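Local coordinates for protein L-lysine 6-monooxygenase involved in desferrioxamine biosynthesis (PDB 5O8P) that probably catalyses the FAD- and NADPH-dependent N-hydroxylation of cadaverine, a step in the biosynthesis of the siderophore desferrioxamine, at residues Asp210-Ile215 with Tyr283-Val288; Leu222-Ile225 with Arg230-Pro233. All coordinates share one frame; numbering follows the deposited sequence.

From the N terminus, the chain runs through helix 202-213, whose last turn, with the two residues after it, provides the first half of contact 1, and then enters the parallel sheet as strand 221-225. Residues 222-225 of that strand and 230-233 of the loop after it form contact 2, a short local closure with four residues between its segments. Contact 1 closes only when the chain returns as helix 276-290, so contact 2 is nested inside its much longer loop. L222 joins the two regions by packing against L211, L212 and I215. Contact 1 thus ties helix to helix, whereas contact 2 ties a strand end to its following loop; both also touch the third subunit.

Contact 1 of 2, residues Asp210-Ile215 with Tyr283-Val288; sequences DLLTDI and YDLLYV
The hydroxyl OG1 of T213 gives its hydrogen to the backbone carbonyl of Y209, one turn back along its own helix, and also lies 3.9 Å from CD2 of L285. Threonine suits this solvent-facing border of the packing: the hydroxyl is satisfied by its own helix and can therefore rest against an apolar neighbour. The centre is made by leucines. L212 and L285 reach toward each other tip to tip, with CG of L212 3.8 Å from CD2 of L285. Both hold CG anti to the backbone N (chi1 -177° and -169°), which extends the two side chains into the interval between the helices, where their CA atoms are 7.7 Å apart. L286 comes from a different direction, crossing L212 at about a right angle. Its CD2 lies 3.7 Å from CD2 of L212 and 3.9 Å from CD1 of L212, so one methyl meets both branches of the fork. Leucine's branching is what allows L212 to serve two partners, L285 through CG and CD2 and L286 through both methyls. K289 NZ, farther along the second helix, hydrogen-bonds O of T213, while D284 forms a salt bridge with K238 of the third subunit and Y283 and Y287 hydrogen-bond to the second subunit. Beneath the leucines lies the parallel sheet: L212 rests on L222 and L286 on V297. Two neighbouring helices packed side by side over adjoining strands are characteristic of a Rossmann-like nucleotide-binding domain.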
ATOM      1  N   ASP B 210      13.969   5.722  16.561  1.00 40.26           N
ATOM      2  CA  ASP B 210      14.900   6.844  16.402  1.00 39.33           C
ATOM      3  C   ASP B 210      16.310   6.425  16.804  1.00 37.87           C
ATOM      4  O   ASP B 210      17.260   6.679  16.072  1.00 36.10           O
ATOM      5  CB  ASP B 210      14.445   8.040  17.252  1.00 41.70           C
ATOM      6  CG  ASP B 210      15.048   9.357  16.800  1.00 43.87           C
ATOM      7  OD1 ASP B 210      14.807   9.745  15.640  1.00 45.38           O
ATOM      8  OD2 ASP B 210      15.707  10.028  17.628  1.00 40.19           O
ATOM      9  N   LEU B 211      16.417   5.766  17.959  1.00 35.87           N
ATOM     10  CA  LEU B 211      17.695   5.290  18.484  1.00 35.19           C
ATOM     11  C   LEU B 211      18.259   4.133  17.668  1.00 36.27           C
ATOM     12  O   LEU B 211      19.467   4.081  17.442  1.00 37.84           O
ATOM     13  CB  LEU B 211      17.570   4.885  19.967  1.00 34.11           C
ATOM     14  CG  LEU B 211      17.236   6.030  20.935  1.00 33.17           C
ATOM     15  CD1 LEU B 211      16.894   5.497  22.321  1.00 31.91           C
ATOM     16  CD2 LEU B 211      18.380   7.017  21.011  1.00 33.77           C
ATOM     17  N   LEU B 212      17.393   3.215  17.232  1.00 37.75           N
ATOM     18  CA  LEU B 212      17.801   2.063  16.407  1.00 35.05           C
ATOM     19  C   LEU B 212      18.457   2.504  15.099  1.00 33.72           C
ATOM     20  O   LEU B 212      19.390   1.863  14.625  1.00 34.28           O
ATOM     21  CB  LEU B 212      16.606   1.152  16.104  1.00 33.68           C
ATOM     22  CG  LEU B 212      16.876  -0.137  15.311  1.00 34.87           C
ATOM     23  CD1 LEU B 212      17.927  -1.003  15.990  1.00 34.10           C
ATOM     24  CD2 LEU B 212      15.590  -0.928  15.129  1.00 35.18           C
ATOM     25  N   THR B 213      17.968   3.601  14.537  1.00 34.76           N
ATOM     26  CA  THR B 213      18.556   4.214  13.352  1.00 36.53           C
ATOM     27  C   THR B 213      20.056   4.465  13.497  1.00 38.48           C
ATOM     28  O   THR B 213      20.800   4.230  12.560  1.00 39.09           O
ATOM     29  CB  THR B 213      17.816   5.530  13.025  1.00 36.89           C
ATOM     30  OG1 THR B 213      16.454   5.226  12.678  1.00 35.12           O
ATOM     31  CG2 THR B 213      18.478   6.291  11.888  1.00 37.75           C
ATOM     32  N   ASP B 214      20.501   4.904  14.670  1.00 43.29           N
ATOM     33  CA  ASP B 214      21.913   5.222  14.899  1.00 42.30           C
ATOM     34  C   ASP B 214      22.658   4.185  15.755  1.00 42.57           C
ATOM     35  O   ASP B 214      23.720   4.491  16.311  1.00 44.69           O
ATOM     36  CB  ASP B 214      22.030   6.611  15.543  1.00 42.27           C
ATOM     37  CG  ASP B 214      21.342   7.700  14.737  1.00 44.39           C
ATOM     38  OD1 ASP B 214      21.308   7.625  13.486  1.00 46.53           O
ATOM     39  OD2 ASP B 214      20.845   8.651  15.371  1.00 46.32           O
ATOM     40  N   ILE B 215      22.150   2.959  15.844  1.00 41.75           N
ATOM     41  CA  ILE B 215      22.804   1.946  16.679  1.00 42.15           C
ATOM     42  C   ILE B 215      24.176   1.579  16.113  1.00 46.38           C
ATOM     43  O   ILE B 215      25.094   1.370  16.865  1.00 47.66           O
ATOM     44  CB  ILE B 215      21.904   0.703  16.903  1.00 38.88           C
ATOM     45  CG1 ILE B 215      22.413  -0.129  18.076  1.00 37.16           C
ATOM     46  CG2 ILE B 215      21.783  -0.165  15.657  1.00 38.98           C
ATOM     47  CD1 ILE B 215      21.471  -1.262  18.450  1.00 36.72           C
ATOM     48  N   TYR B 283      10.709  -3.844  12.899  1.00 33.91           N
ATOM     49  CA  TYR B 283      11.138  -5.210  12.536  1.00 32.12           C
ATOM     50  C   TYR B 283      12.026  -5.169  11.305  1.00 33.17           C
ATOM     51  O   TYR B 283      13.085  -5.778  11.299  1.00 31.70           O
ATOM     52  CB  TYR B 283       9.964  -6.171  12.291  1.00 29.99           C
ATOM     53  CG  TYR B 283      10.430  -7.584  12.135  1.00 27.89           C
ATOM     54  CD1 TYR B 283      10.603  -8.396  13.247  1.00 27.85           C
ATOM     55  CD2 TYR B 283      10.746  -8.108  10.877  1.00 28.35           C
ATOM     56  CE1 TYR B 283      11.068  -9.709  13.118  1.00 28.17           C
ATOM     57  CE2 TYR B 283      11.210  -9.422  10.735  1.00 27.66           C
ATOM     58  CZ  TYR B 283      11.372 -10.223  11.863  1.00 27.54           C
ATOM     59  OH  TYR B 283      11.838 -11.528  11.786  1.00 28.02           O
ATOM     60  N   ASP B 284      11.601  -4.434  10.283  1.00 36.76           N
ATOM     61  CA  ASP B 284      12.379  -4.320   9.054  1.00 40.31           C
ATOM     62  C   ASP B 284      13.751  -3.693   9.290  1.00 37.07           C
ATOM     63  O   ASP B 284      14.710  -4.068   8.632  1.00 37.01           O
ATOM     64  CB  ASP B 284      11.594  -3.556   7.957  1.00 44.77           C
ATOM     65  CG  ASP B 284      10.492  -4.411   7.293  1.00 51.99           C
ATOM     66  OD1 ASP B 284      10.210  -5.545   7.761  1.00 57.66           O
ATOM     67  OD2 ASP B 284       9.907  -3.943   6.285  1.00 56.82           O
ATOM     68  N   LEU B 285      13.852  -2.760  10.232  1.00 36.35           N
ATOM     69  CA  LEU B 285      15.139  -2.125  10.528  1.00 33.66           C
ATOM     70  C   LEU B 285      16.042  -3.032  11.356  1.00 31.33           C
ATOM     71  O   LEU B 285      17.233  -3.075  11.092  1.00 34.07           O
ATOM     72  CB  LEU B 285      14.957  -0.772  11.211  1.00 32.66           C
ATOM     73  CG  LEU B 285      16.233   0.077  11.325  1.00 30.39           C
ATOM     74  CD1 LEU B 285      16.896   0.341   9.979  1.00 28.74           C
ATOM     75  CD2 LEU B 285      15.901   1.393  12.016  1.00 31.49           C
ATOM     76  N   LEU B 286      15.494  -3.753  12.338  1.00 28.28           N
ATOM     77  CA  LEU B 286      16.243  -4.824  13.022  1.00 29.03           C
ATOM     78  C   LEU B 286      16.795  -5.837  12.011  1.00 29.81           C
ATOM     79  O   LEU B 286      17.978  -6.164  12.035  1.00 29.68           O
ATOM     80  CB  LEU B 286      15.374  -5.556  14.043  1.00 28.26           C
ATOM     81  CG  LEU B 286      14.941  -4.746  15.263  1.00 29.63           C
ATOM     82  CD1 LEU B 286      13.840  -5.458  16.020  1.00 29.86           C
ATOM     83  CD2 LEU B 286      16.109  -4.465  16.194  1.00 32.48           C
ATOM     84  N   TYR B 287      15.938  -6.298  11.108  1.00 30.31           N
ATOM     85  CA  TYR B 287      16.360  -7.170  10.015  1.00 31.48           C
ATOM     86  C   TYR B 287      17.555  -6.567   9.253  1.00 31.69           C
ATOM     87  O   TYR B 287      18.589  -7.210   9.137  1.00 33.87           O
ATOM     88  CB  TYR B 287      15.172  -7.480   9.063  1.00 32.84           C
ATOM     89  CG  TYR B 287      15.463  -8.534   8.023  1.00 30.53           C
ATOM     90  CD1 TYR B 287      16.159  -8.206   6.861  1.00 31.80           C
ATOM     91  CD2 TYR B 287      15.069  -9.856   8.205  1.00 30.04           C
ATOM     92  CE1 TYR B 287      16.465  -9.159   5.908  1.00 32.86           C
ATOM     93  CE2 TYR B 287      15.369 -10.826   7.256  1.00 31.50           C
ATOM     94  CZ  TYR B 287      16.068 -10.471   6.103  1.00 32.22           C
ATOM     95  OH  TYR B 287      16.376 -11.396   5.131  1.00 30.05           O
ATOM     96  N   VAL B 288      17.426  -5.339   8.755  1.00 33.10           N
ATOM     97  CA  VAL B 288      18.502  -4.720   7.944  1.00 34.89           C
ATOM     98  C   VAL B 288      19.804  -4.505   8.716  1.00 34.39           C
ATOM     99  O   VAL B 288      20.894  -4.736   8.176  1.00 35.66           O
ATOM    100  CB  VAL B 288      18.053  -3.376   7.319  1.00 34.23           C
ATOM    101  CG1 VAL B 288      19.235  -2.594   6.736  1.00 34.74           C
ATOM    102  CG2 VAL B 288      17.033  -3.630   6.229  1.00 35.26           C
TER

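Contact 2 of 2, residues Leu222-Ile225 with Arg230-Pro233; sequences LNWI and RFYP
W224 turns its indole CG anti to the backbone N (chi1 -166°), while F231 places its ring anti to its own carbonyl carbon (chi1 -60°), and these two rotations bring the rings together in an edge-to-face pair. The setting is the Rossmann-like parallel sheet: W224 is on strand 221-225, and F231 follows in the loop beyond the strand's end. The loop bends sharply at F231, the centre of an inverse gamma turn in which N of Y232 makes a weak 3.1 Å hydrogen bond to O of R230. From this turn F231 points toward the strand, while its neighbour Y232 belongs to the NADP(+) site, in which no NADP(+) is bound in this chain. The side chains slide past each other in opposite directions, and the phenyl ring brings its CE1-CD1 edge over one face of the indole. The planes meet at 52°, well short of a perpendicular T. Two buried aromatics suit this place because a broad indole offers a flat surface on which a phenyl edge can settle without needing a polar partner. The one polar atom of the indole is satisfied: NE1 of W224 donates to the carbonyl of G199, in what appears to be the glycine-rich turn of the Rossmann motif, and the indole also stacks with Y208. F231 packs against L239 of the third subunit, and NH1 of R230 forms a salt bridge with OE1 of E235 of the same subunit. Over the indole, CE1 of F231 lies 3.5 Å from CD2 of W224, and CD1 of F231 lies 3.8 Å from CZ2 of W224.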
ATOM      1  N   LEU B 222      20.654  -1.324  22.785  1.00 36.21           N
ATOM      2  CA  LEU B 222      19.347  -0.696  22.721  1.00 36.53           C
ATOM      3  C   LEU B 222      18.268  -1.687  23.131  1.00 37.62           C
ATOM      4  O   LEU B 222      17.921  -2.604  22.383  1.00 39.39           O
ATOM      5  CB  LEU B 222      19.105  -0.153  21.321  1.00 36.20           C
ATOM      6  CG  LEU B 222      17.812   0.632  21.135  1.00 37.92           C
ATOM      7  CD1 LEU B 222      17.756   1.800  22.110  1.00 39.64           C
ATOM      8  CD2 LEU B 222      17.686   1.118  19.696  1.00 39.97           C
ATOM      9  N   ASN B 223      17.736  -1.487  24.332  1.00 37.34           N
ATOM     10  CA  ASN B 223      16.760  -2.398  24.910  1.00 36.47           C
ATOM     11  C   ASN B 223      15.371  -1.787  24.921  1.00 36.40           C
ATOM     12  O   ASN B 223      15.221  -0.570  24.831  1.00 39.11           O
ATOM     13  CB  ASN B 223      17.200  -2.779  26.313  1.00 36.67           C
ATOM     14  CG  ASN B 223      18.590  -3.387  26.327  1.00 36.08           C
ATOM     15  OD1 ASN B 223      18.946  -4.150  25.434  1.00 38.20           O
ATOM     16  ND2 ASN B 223      19.378  -3.041  27.319  1.00 30.54           N
ATOM     17  N   TRP B 224      14.362  -2.651  24.976  1.00 34.55           N
ATOM     18  CA  TRP B 224      12.968  -2.239  25.064  1.00 32.45           C
ATOM     19  C   TRP B 224      12.254  -3.217  25.969  1.00 33.02           C
ATOM     20  O   TRP B 224      12.175  -4.399  25.662  1.00 32.19           O
ATOM     21  CB  TRP B 224      12.322  -2.256  23.686  1.00 32.01           C
ATOM     22  CG  TRP B 224      10.999  -1.541  23.562  1.00 32.36           C
ATOM     23  CD1 TRP B 224      10.239  -1.003  24.565  1.00 32.16           C
ATOM     24  CD2 TRP B 224      10.262  -1.340  22.356  1.00 31.52           C
ATOM     25  NE1 TRP B 224       9.113  -0.435  24.050  1.00 31.52           N
ATOM     26  CE2 TRP B 224       9.089  -0.634  22.697  1.00 32.83           C
ATOM     27  CE3 TRP B 224      10.482  -1.685  21.019  1.00 31.48           C
ATOM     28  CZ2 TRP B 224       8.129  -0.261  21.749  1.00 35.00           C
ATOM     29  CZ3 TRP B 224       9.531  -1.324  20.068  1.00 34.32           C
ATOM     30  CH2 TRP B 224       8.367  -0.609  20.442  1.00 36.88           C
ATOM     31  N   ILE B 225      11.748  -2.731  27.092  1.00 35.90           N
ATOM     32  CA  ILE B 225      11.038  -3.573  28.048  1.00 37.45           C
ATOM     33  C   ILE B 225       9.657  -2.989  28.195  1.00 35.49           C
ATOM     34  O   ILE B 225       9.527  -1.790  28.281  1.00 35.97           O
ATOM     35  CB  ILE B 225      11.758  -3.590  29.401  1.00 39.77           C
ATOM     36  CG1 ILE B 225      13.157  -4.193  29.219  1.00 38.79           C
ATOM     37  CG2 ILE B 225      10.930  -4.345  30.449  1.00 40.49           C
ATOM     38  CD1 ILE B 225      14.026  -4.146  30.460  1.00 40.44           C
ATOM     39  N   ARG B 230       2.208  -7.927  24.428  1.00 43.81           N
ATOM     40  CA  ARG B 230       2.852  -7.874  23.128  1.00 46.23           C
ATOM     41  C   ARG B 230       3.139  -6.417  22.824  1.00 43.95           C
ATOM     42  O   ARG B 230       2.751  -5.531  23.593  1.00 43.37           O
ATOM     43  CB  ARG B 230       1.900  -8.400  22.055  1.00 52.99           C
ATOM     44  CG  ARG B 230       1.494  -9.865  22.207  1.00 63.16           C
ATOM     45  CD  ARG B 230       0.166 -10.204  21.539  1.00 68.28           C
ATOM     46  NE  ARG B 230      -0.931  -9.688  22.344  1.00 74.72           N
ATOM     47  CZ  ARG B 230      -1.830  -8.778  21.960  1.00 86.05           C
ATOM     48  NH1 ARG B 230      -1.812  -8.259  20.732  1.00 90.72           N
ATOM     49  NH2 ARG B 230      -2.756  -8.375  22.829  1.00 87.82           N
ATOM     50  N   PHE B 231       3.818  -6.166  21.706  1.00 42.36           N
ATOM     51  CA  PHE B 231       3.946  -4.812  21.166  1.00 42.87           C
ATOM     52  C   PHE B 231       2.736  -4.583  20.266  1.00 43.67           C
ATOM     53  O   PHE B 231       2.852  -4.604  19.031  1.00 43.99           O
ATOM     54  CB  PHE B 231       5.280  -4.635  20.421  1.00 42.76           C
ATOM     55  CG  PHE B 231       6.476  -4.867  21.291  1.00 41.27           C
ATOM     56  CD1 PHE B 231       7.002  -3.847  22.067  1.00 39.60           C
ATOM     57  CD2 PHE B 231       7.050  -6.120  21.364  1.00 44.23           C
ATOM     58  CE1 PHE B 231       8.090  -4.072  22.889  1.00 39.90           C
ATOM     59  CE2 PHE B 231       8.150  -6.352  22.178  1.00 44.38           C
ATOM     60  CZ  PHE B 231       8.668  -5.328  22.945  1.00 41.32           C
ATOM     61  N   TYR B 232       1.570  -4.414  20.895  1.00 44.95           N
ATOM     62  CA  TYR B 232       0.307  -4.439  20.158  1.00 42.99           C
ATOM     63  C   TYR B 232       0.157  -3.206  19.284  1.00 42.35           C
ATOM     64  O   TYR B 232       0.542  -2.110  19.682  1.00 45.62           O
ATOM     65  CB  TYR B 232      -0.941  -4.658  21.058  1.00 49.21           C
ATOM     66  CG  TYR B 232      -1.062  -3.824  22.323  1.00 53.45           C
ATOM     67  CD1 TYR B 232      -1.208  -2.437  22.256  1.00 57.08           C
ATOM     68  CD2 TYR B 232      -1.072  -4.428  23.589  1.00 57.16           C
ATOM     69  CE1 TYR B 232      -1.336  -1.658  23.408  1.00 62.22           C
ATOM     70  CE2 TYR B 232      -1.198  -3.660  24.748  1.00 63.37           C
ATOM     71  CZ  TYR B 232      -1.326  -2.271  24.656  1.00 65.45           C
ATOM     72  OH  TYR B 232      -1.444  -1.491  25.792  1.00 64.74           O
ATOM     73  N   PRO B 233      -0.367  -3.388  18.066  1.00 43.41           N
ATOM     74  CA  PRO B 233      -0.673  -2.228  17.244  1.00 43.99           C
ATOM     75  C   PRO B 233      -1.965  -1.536  17.677  1.00 44.95           C
ATOM     76  O   PRO B 233      -2.826  -2.143  18.313  1.00 46.00           O
ATOM     77  CB  PRO B 233      -0.837  -2.824  15.845  1.00 41.91           C
ATOM     78  CG  PRO B 233      -1.353  -4.186  16.098  1.00 41.23           C
ATOM     79  CD  PRO B 233      -0.721  -4.643  17.381  1.00 42.32           C
TER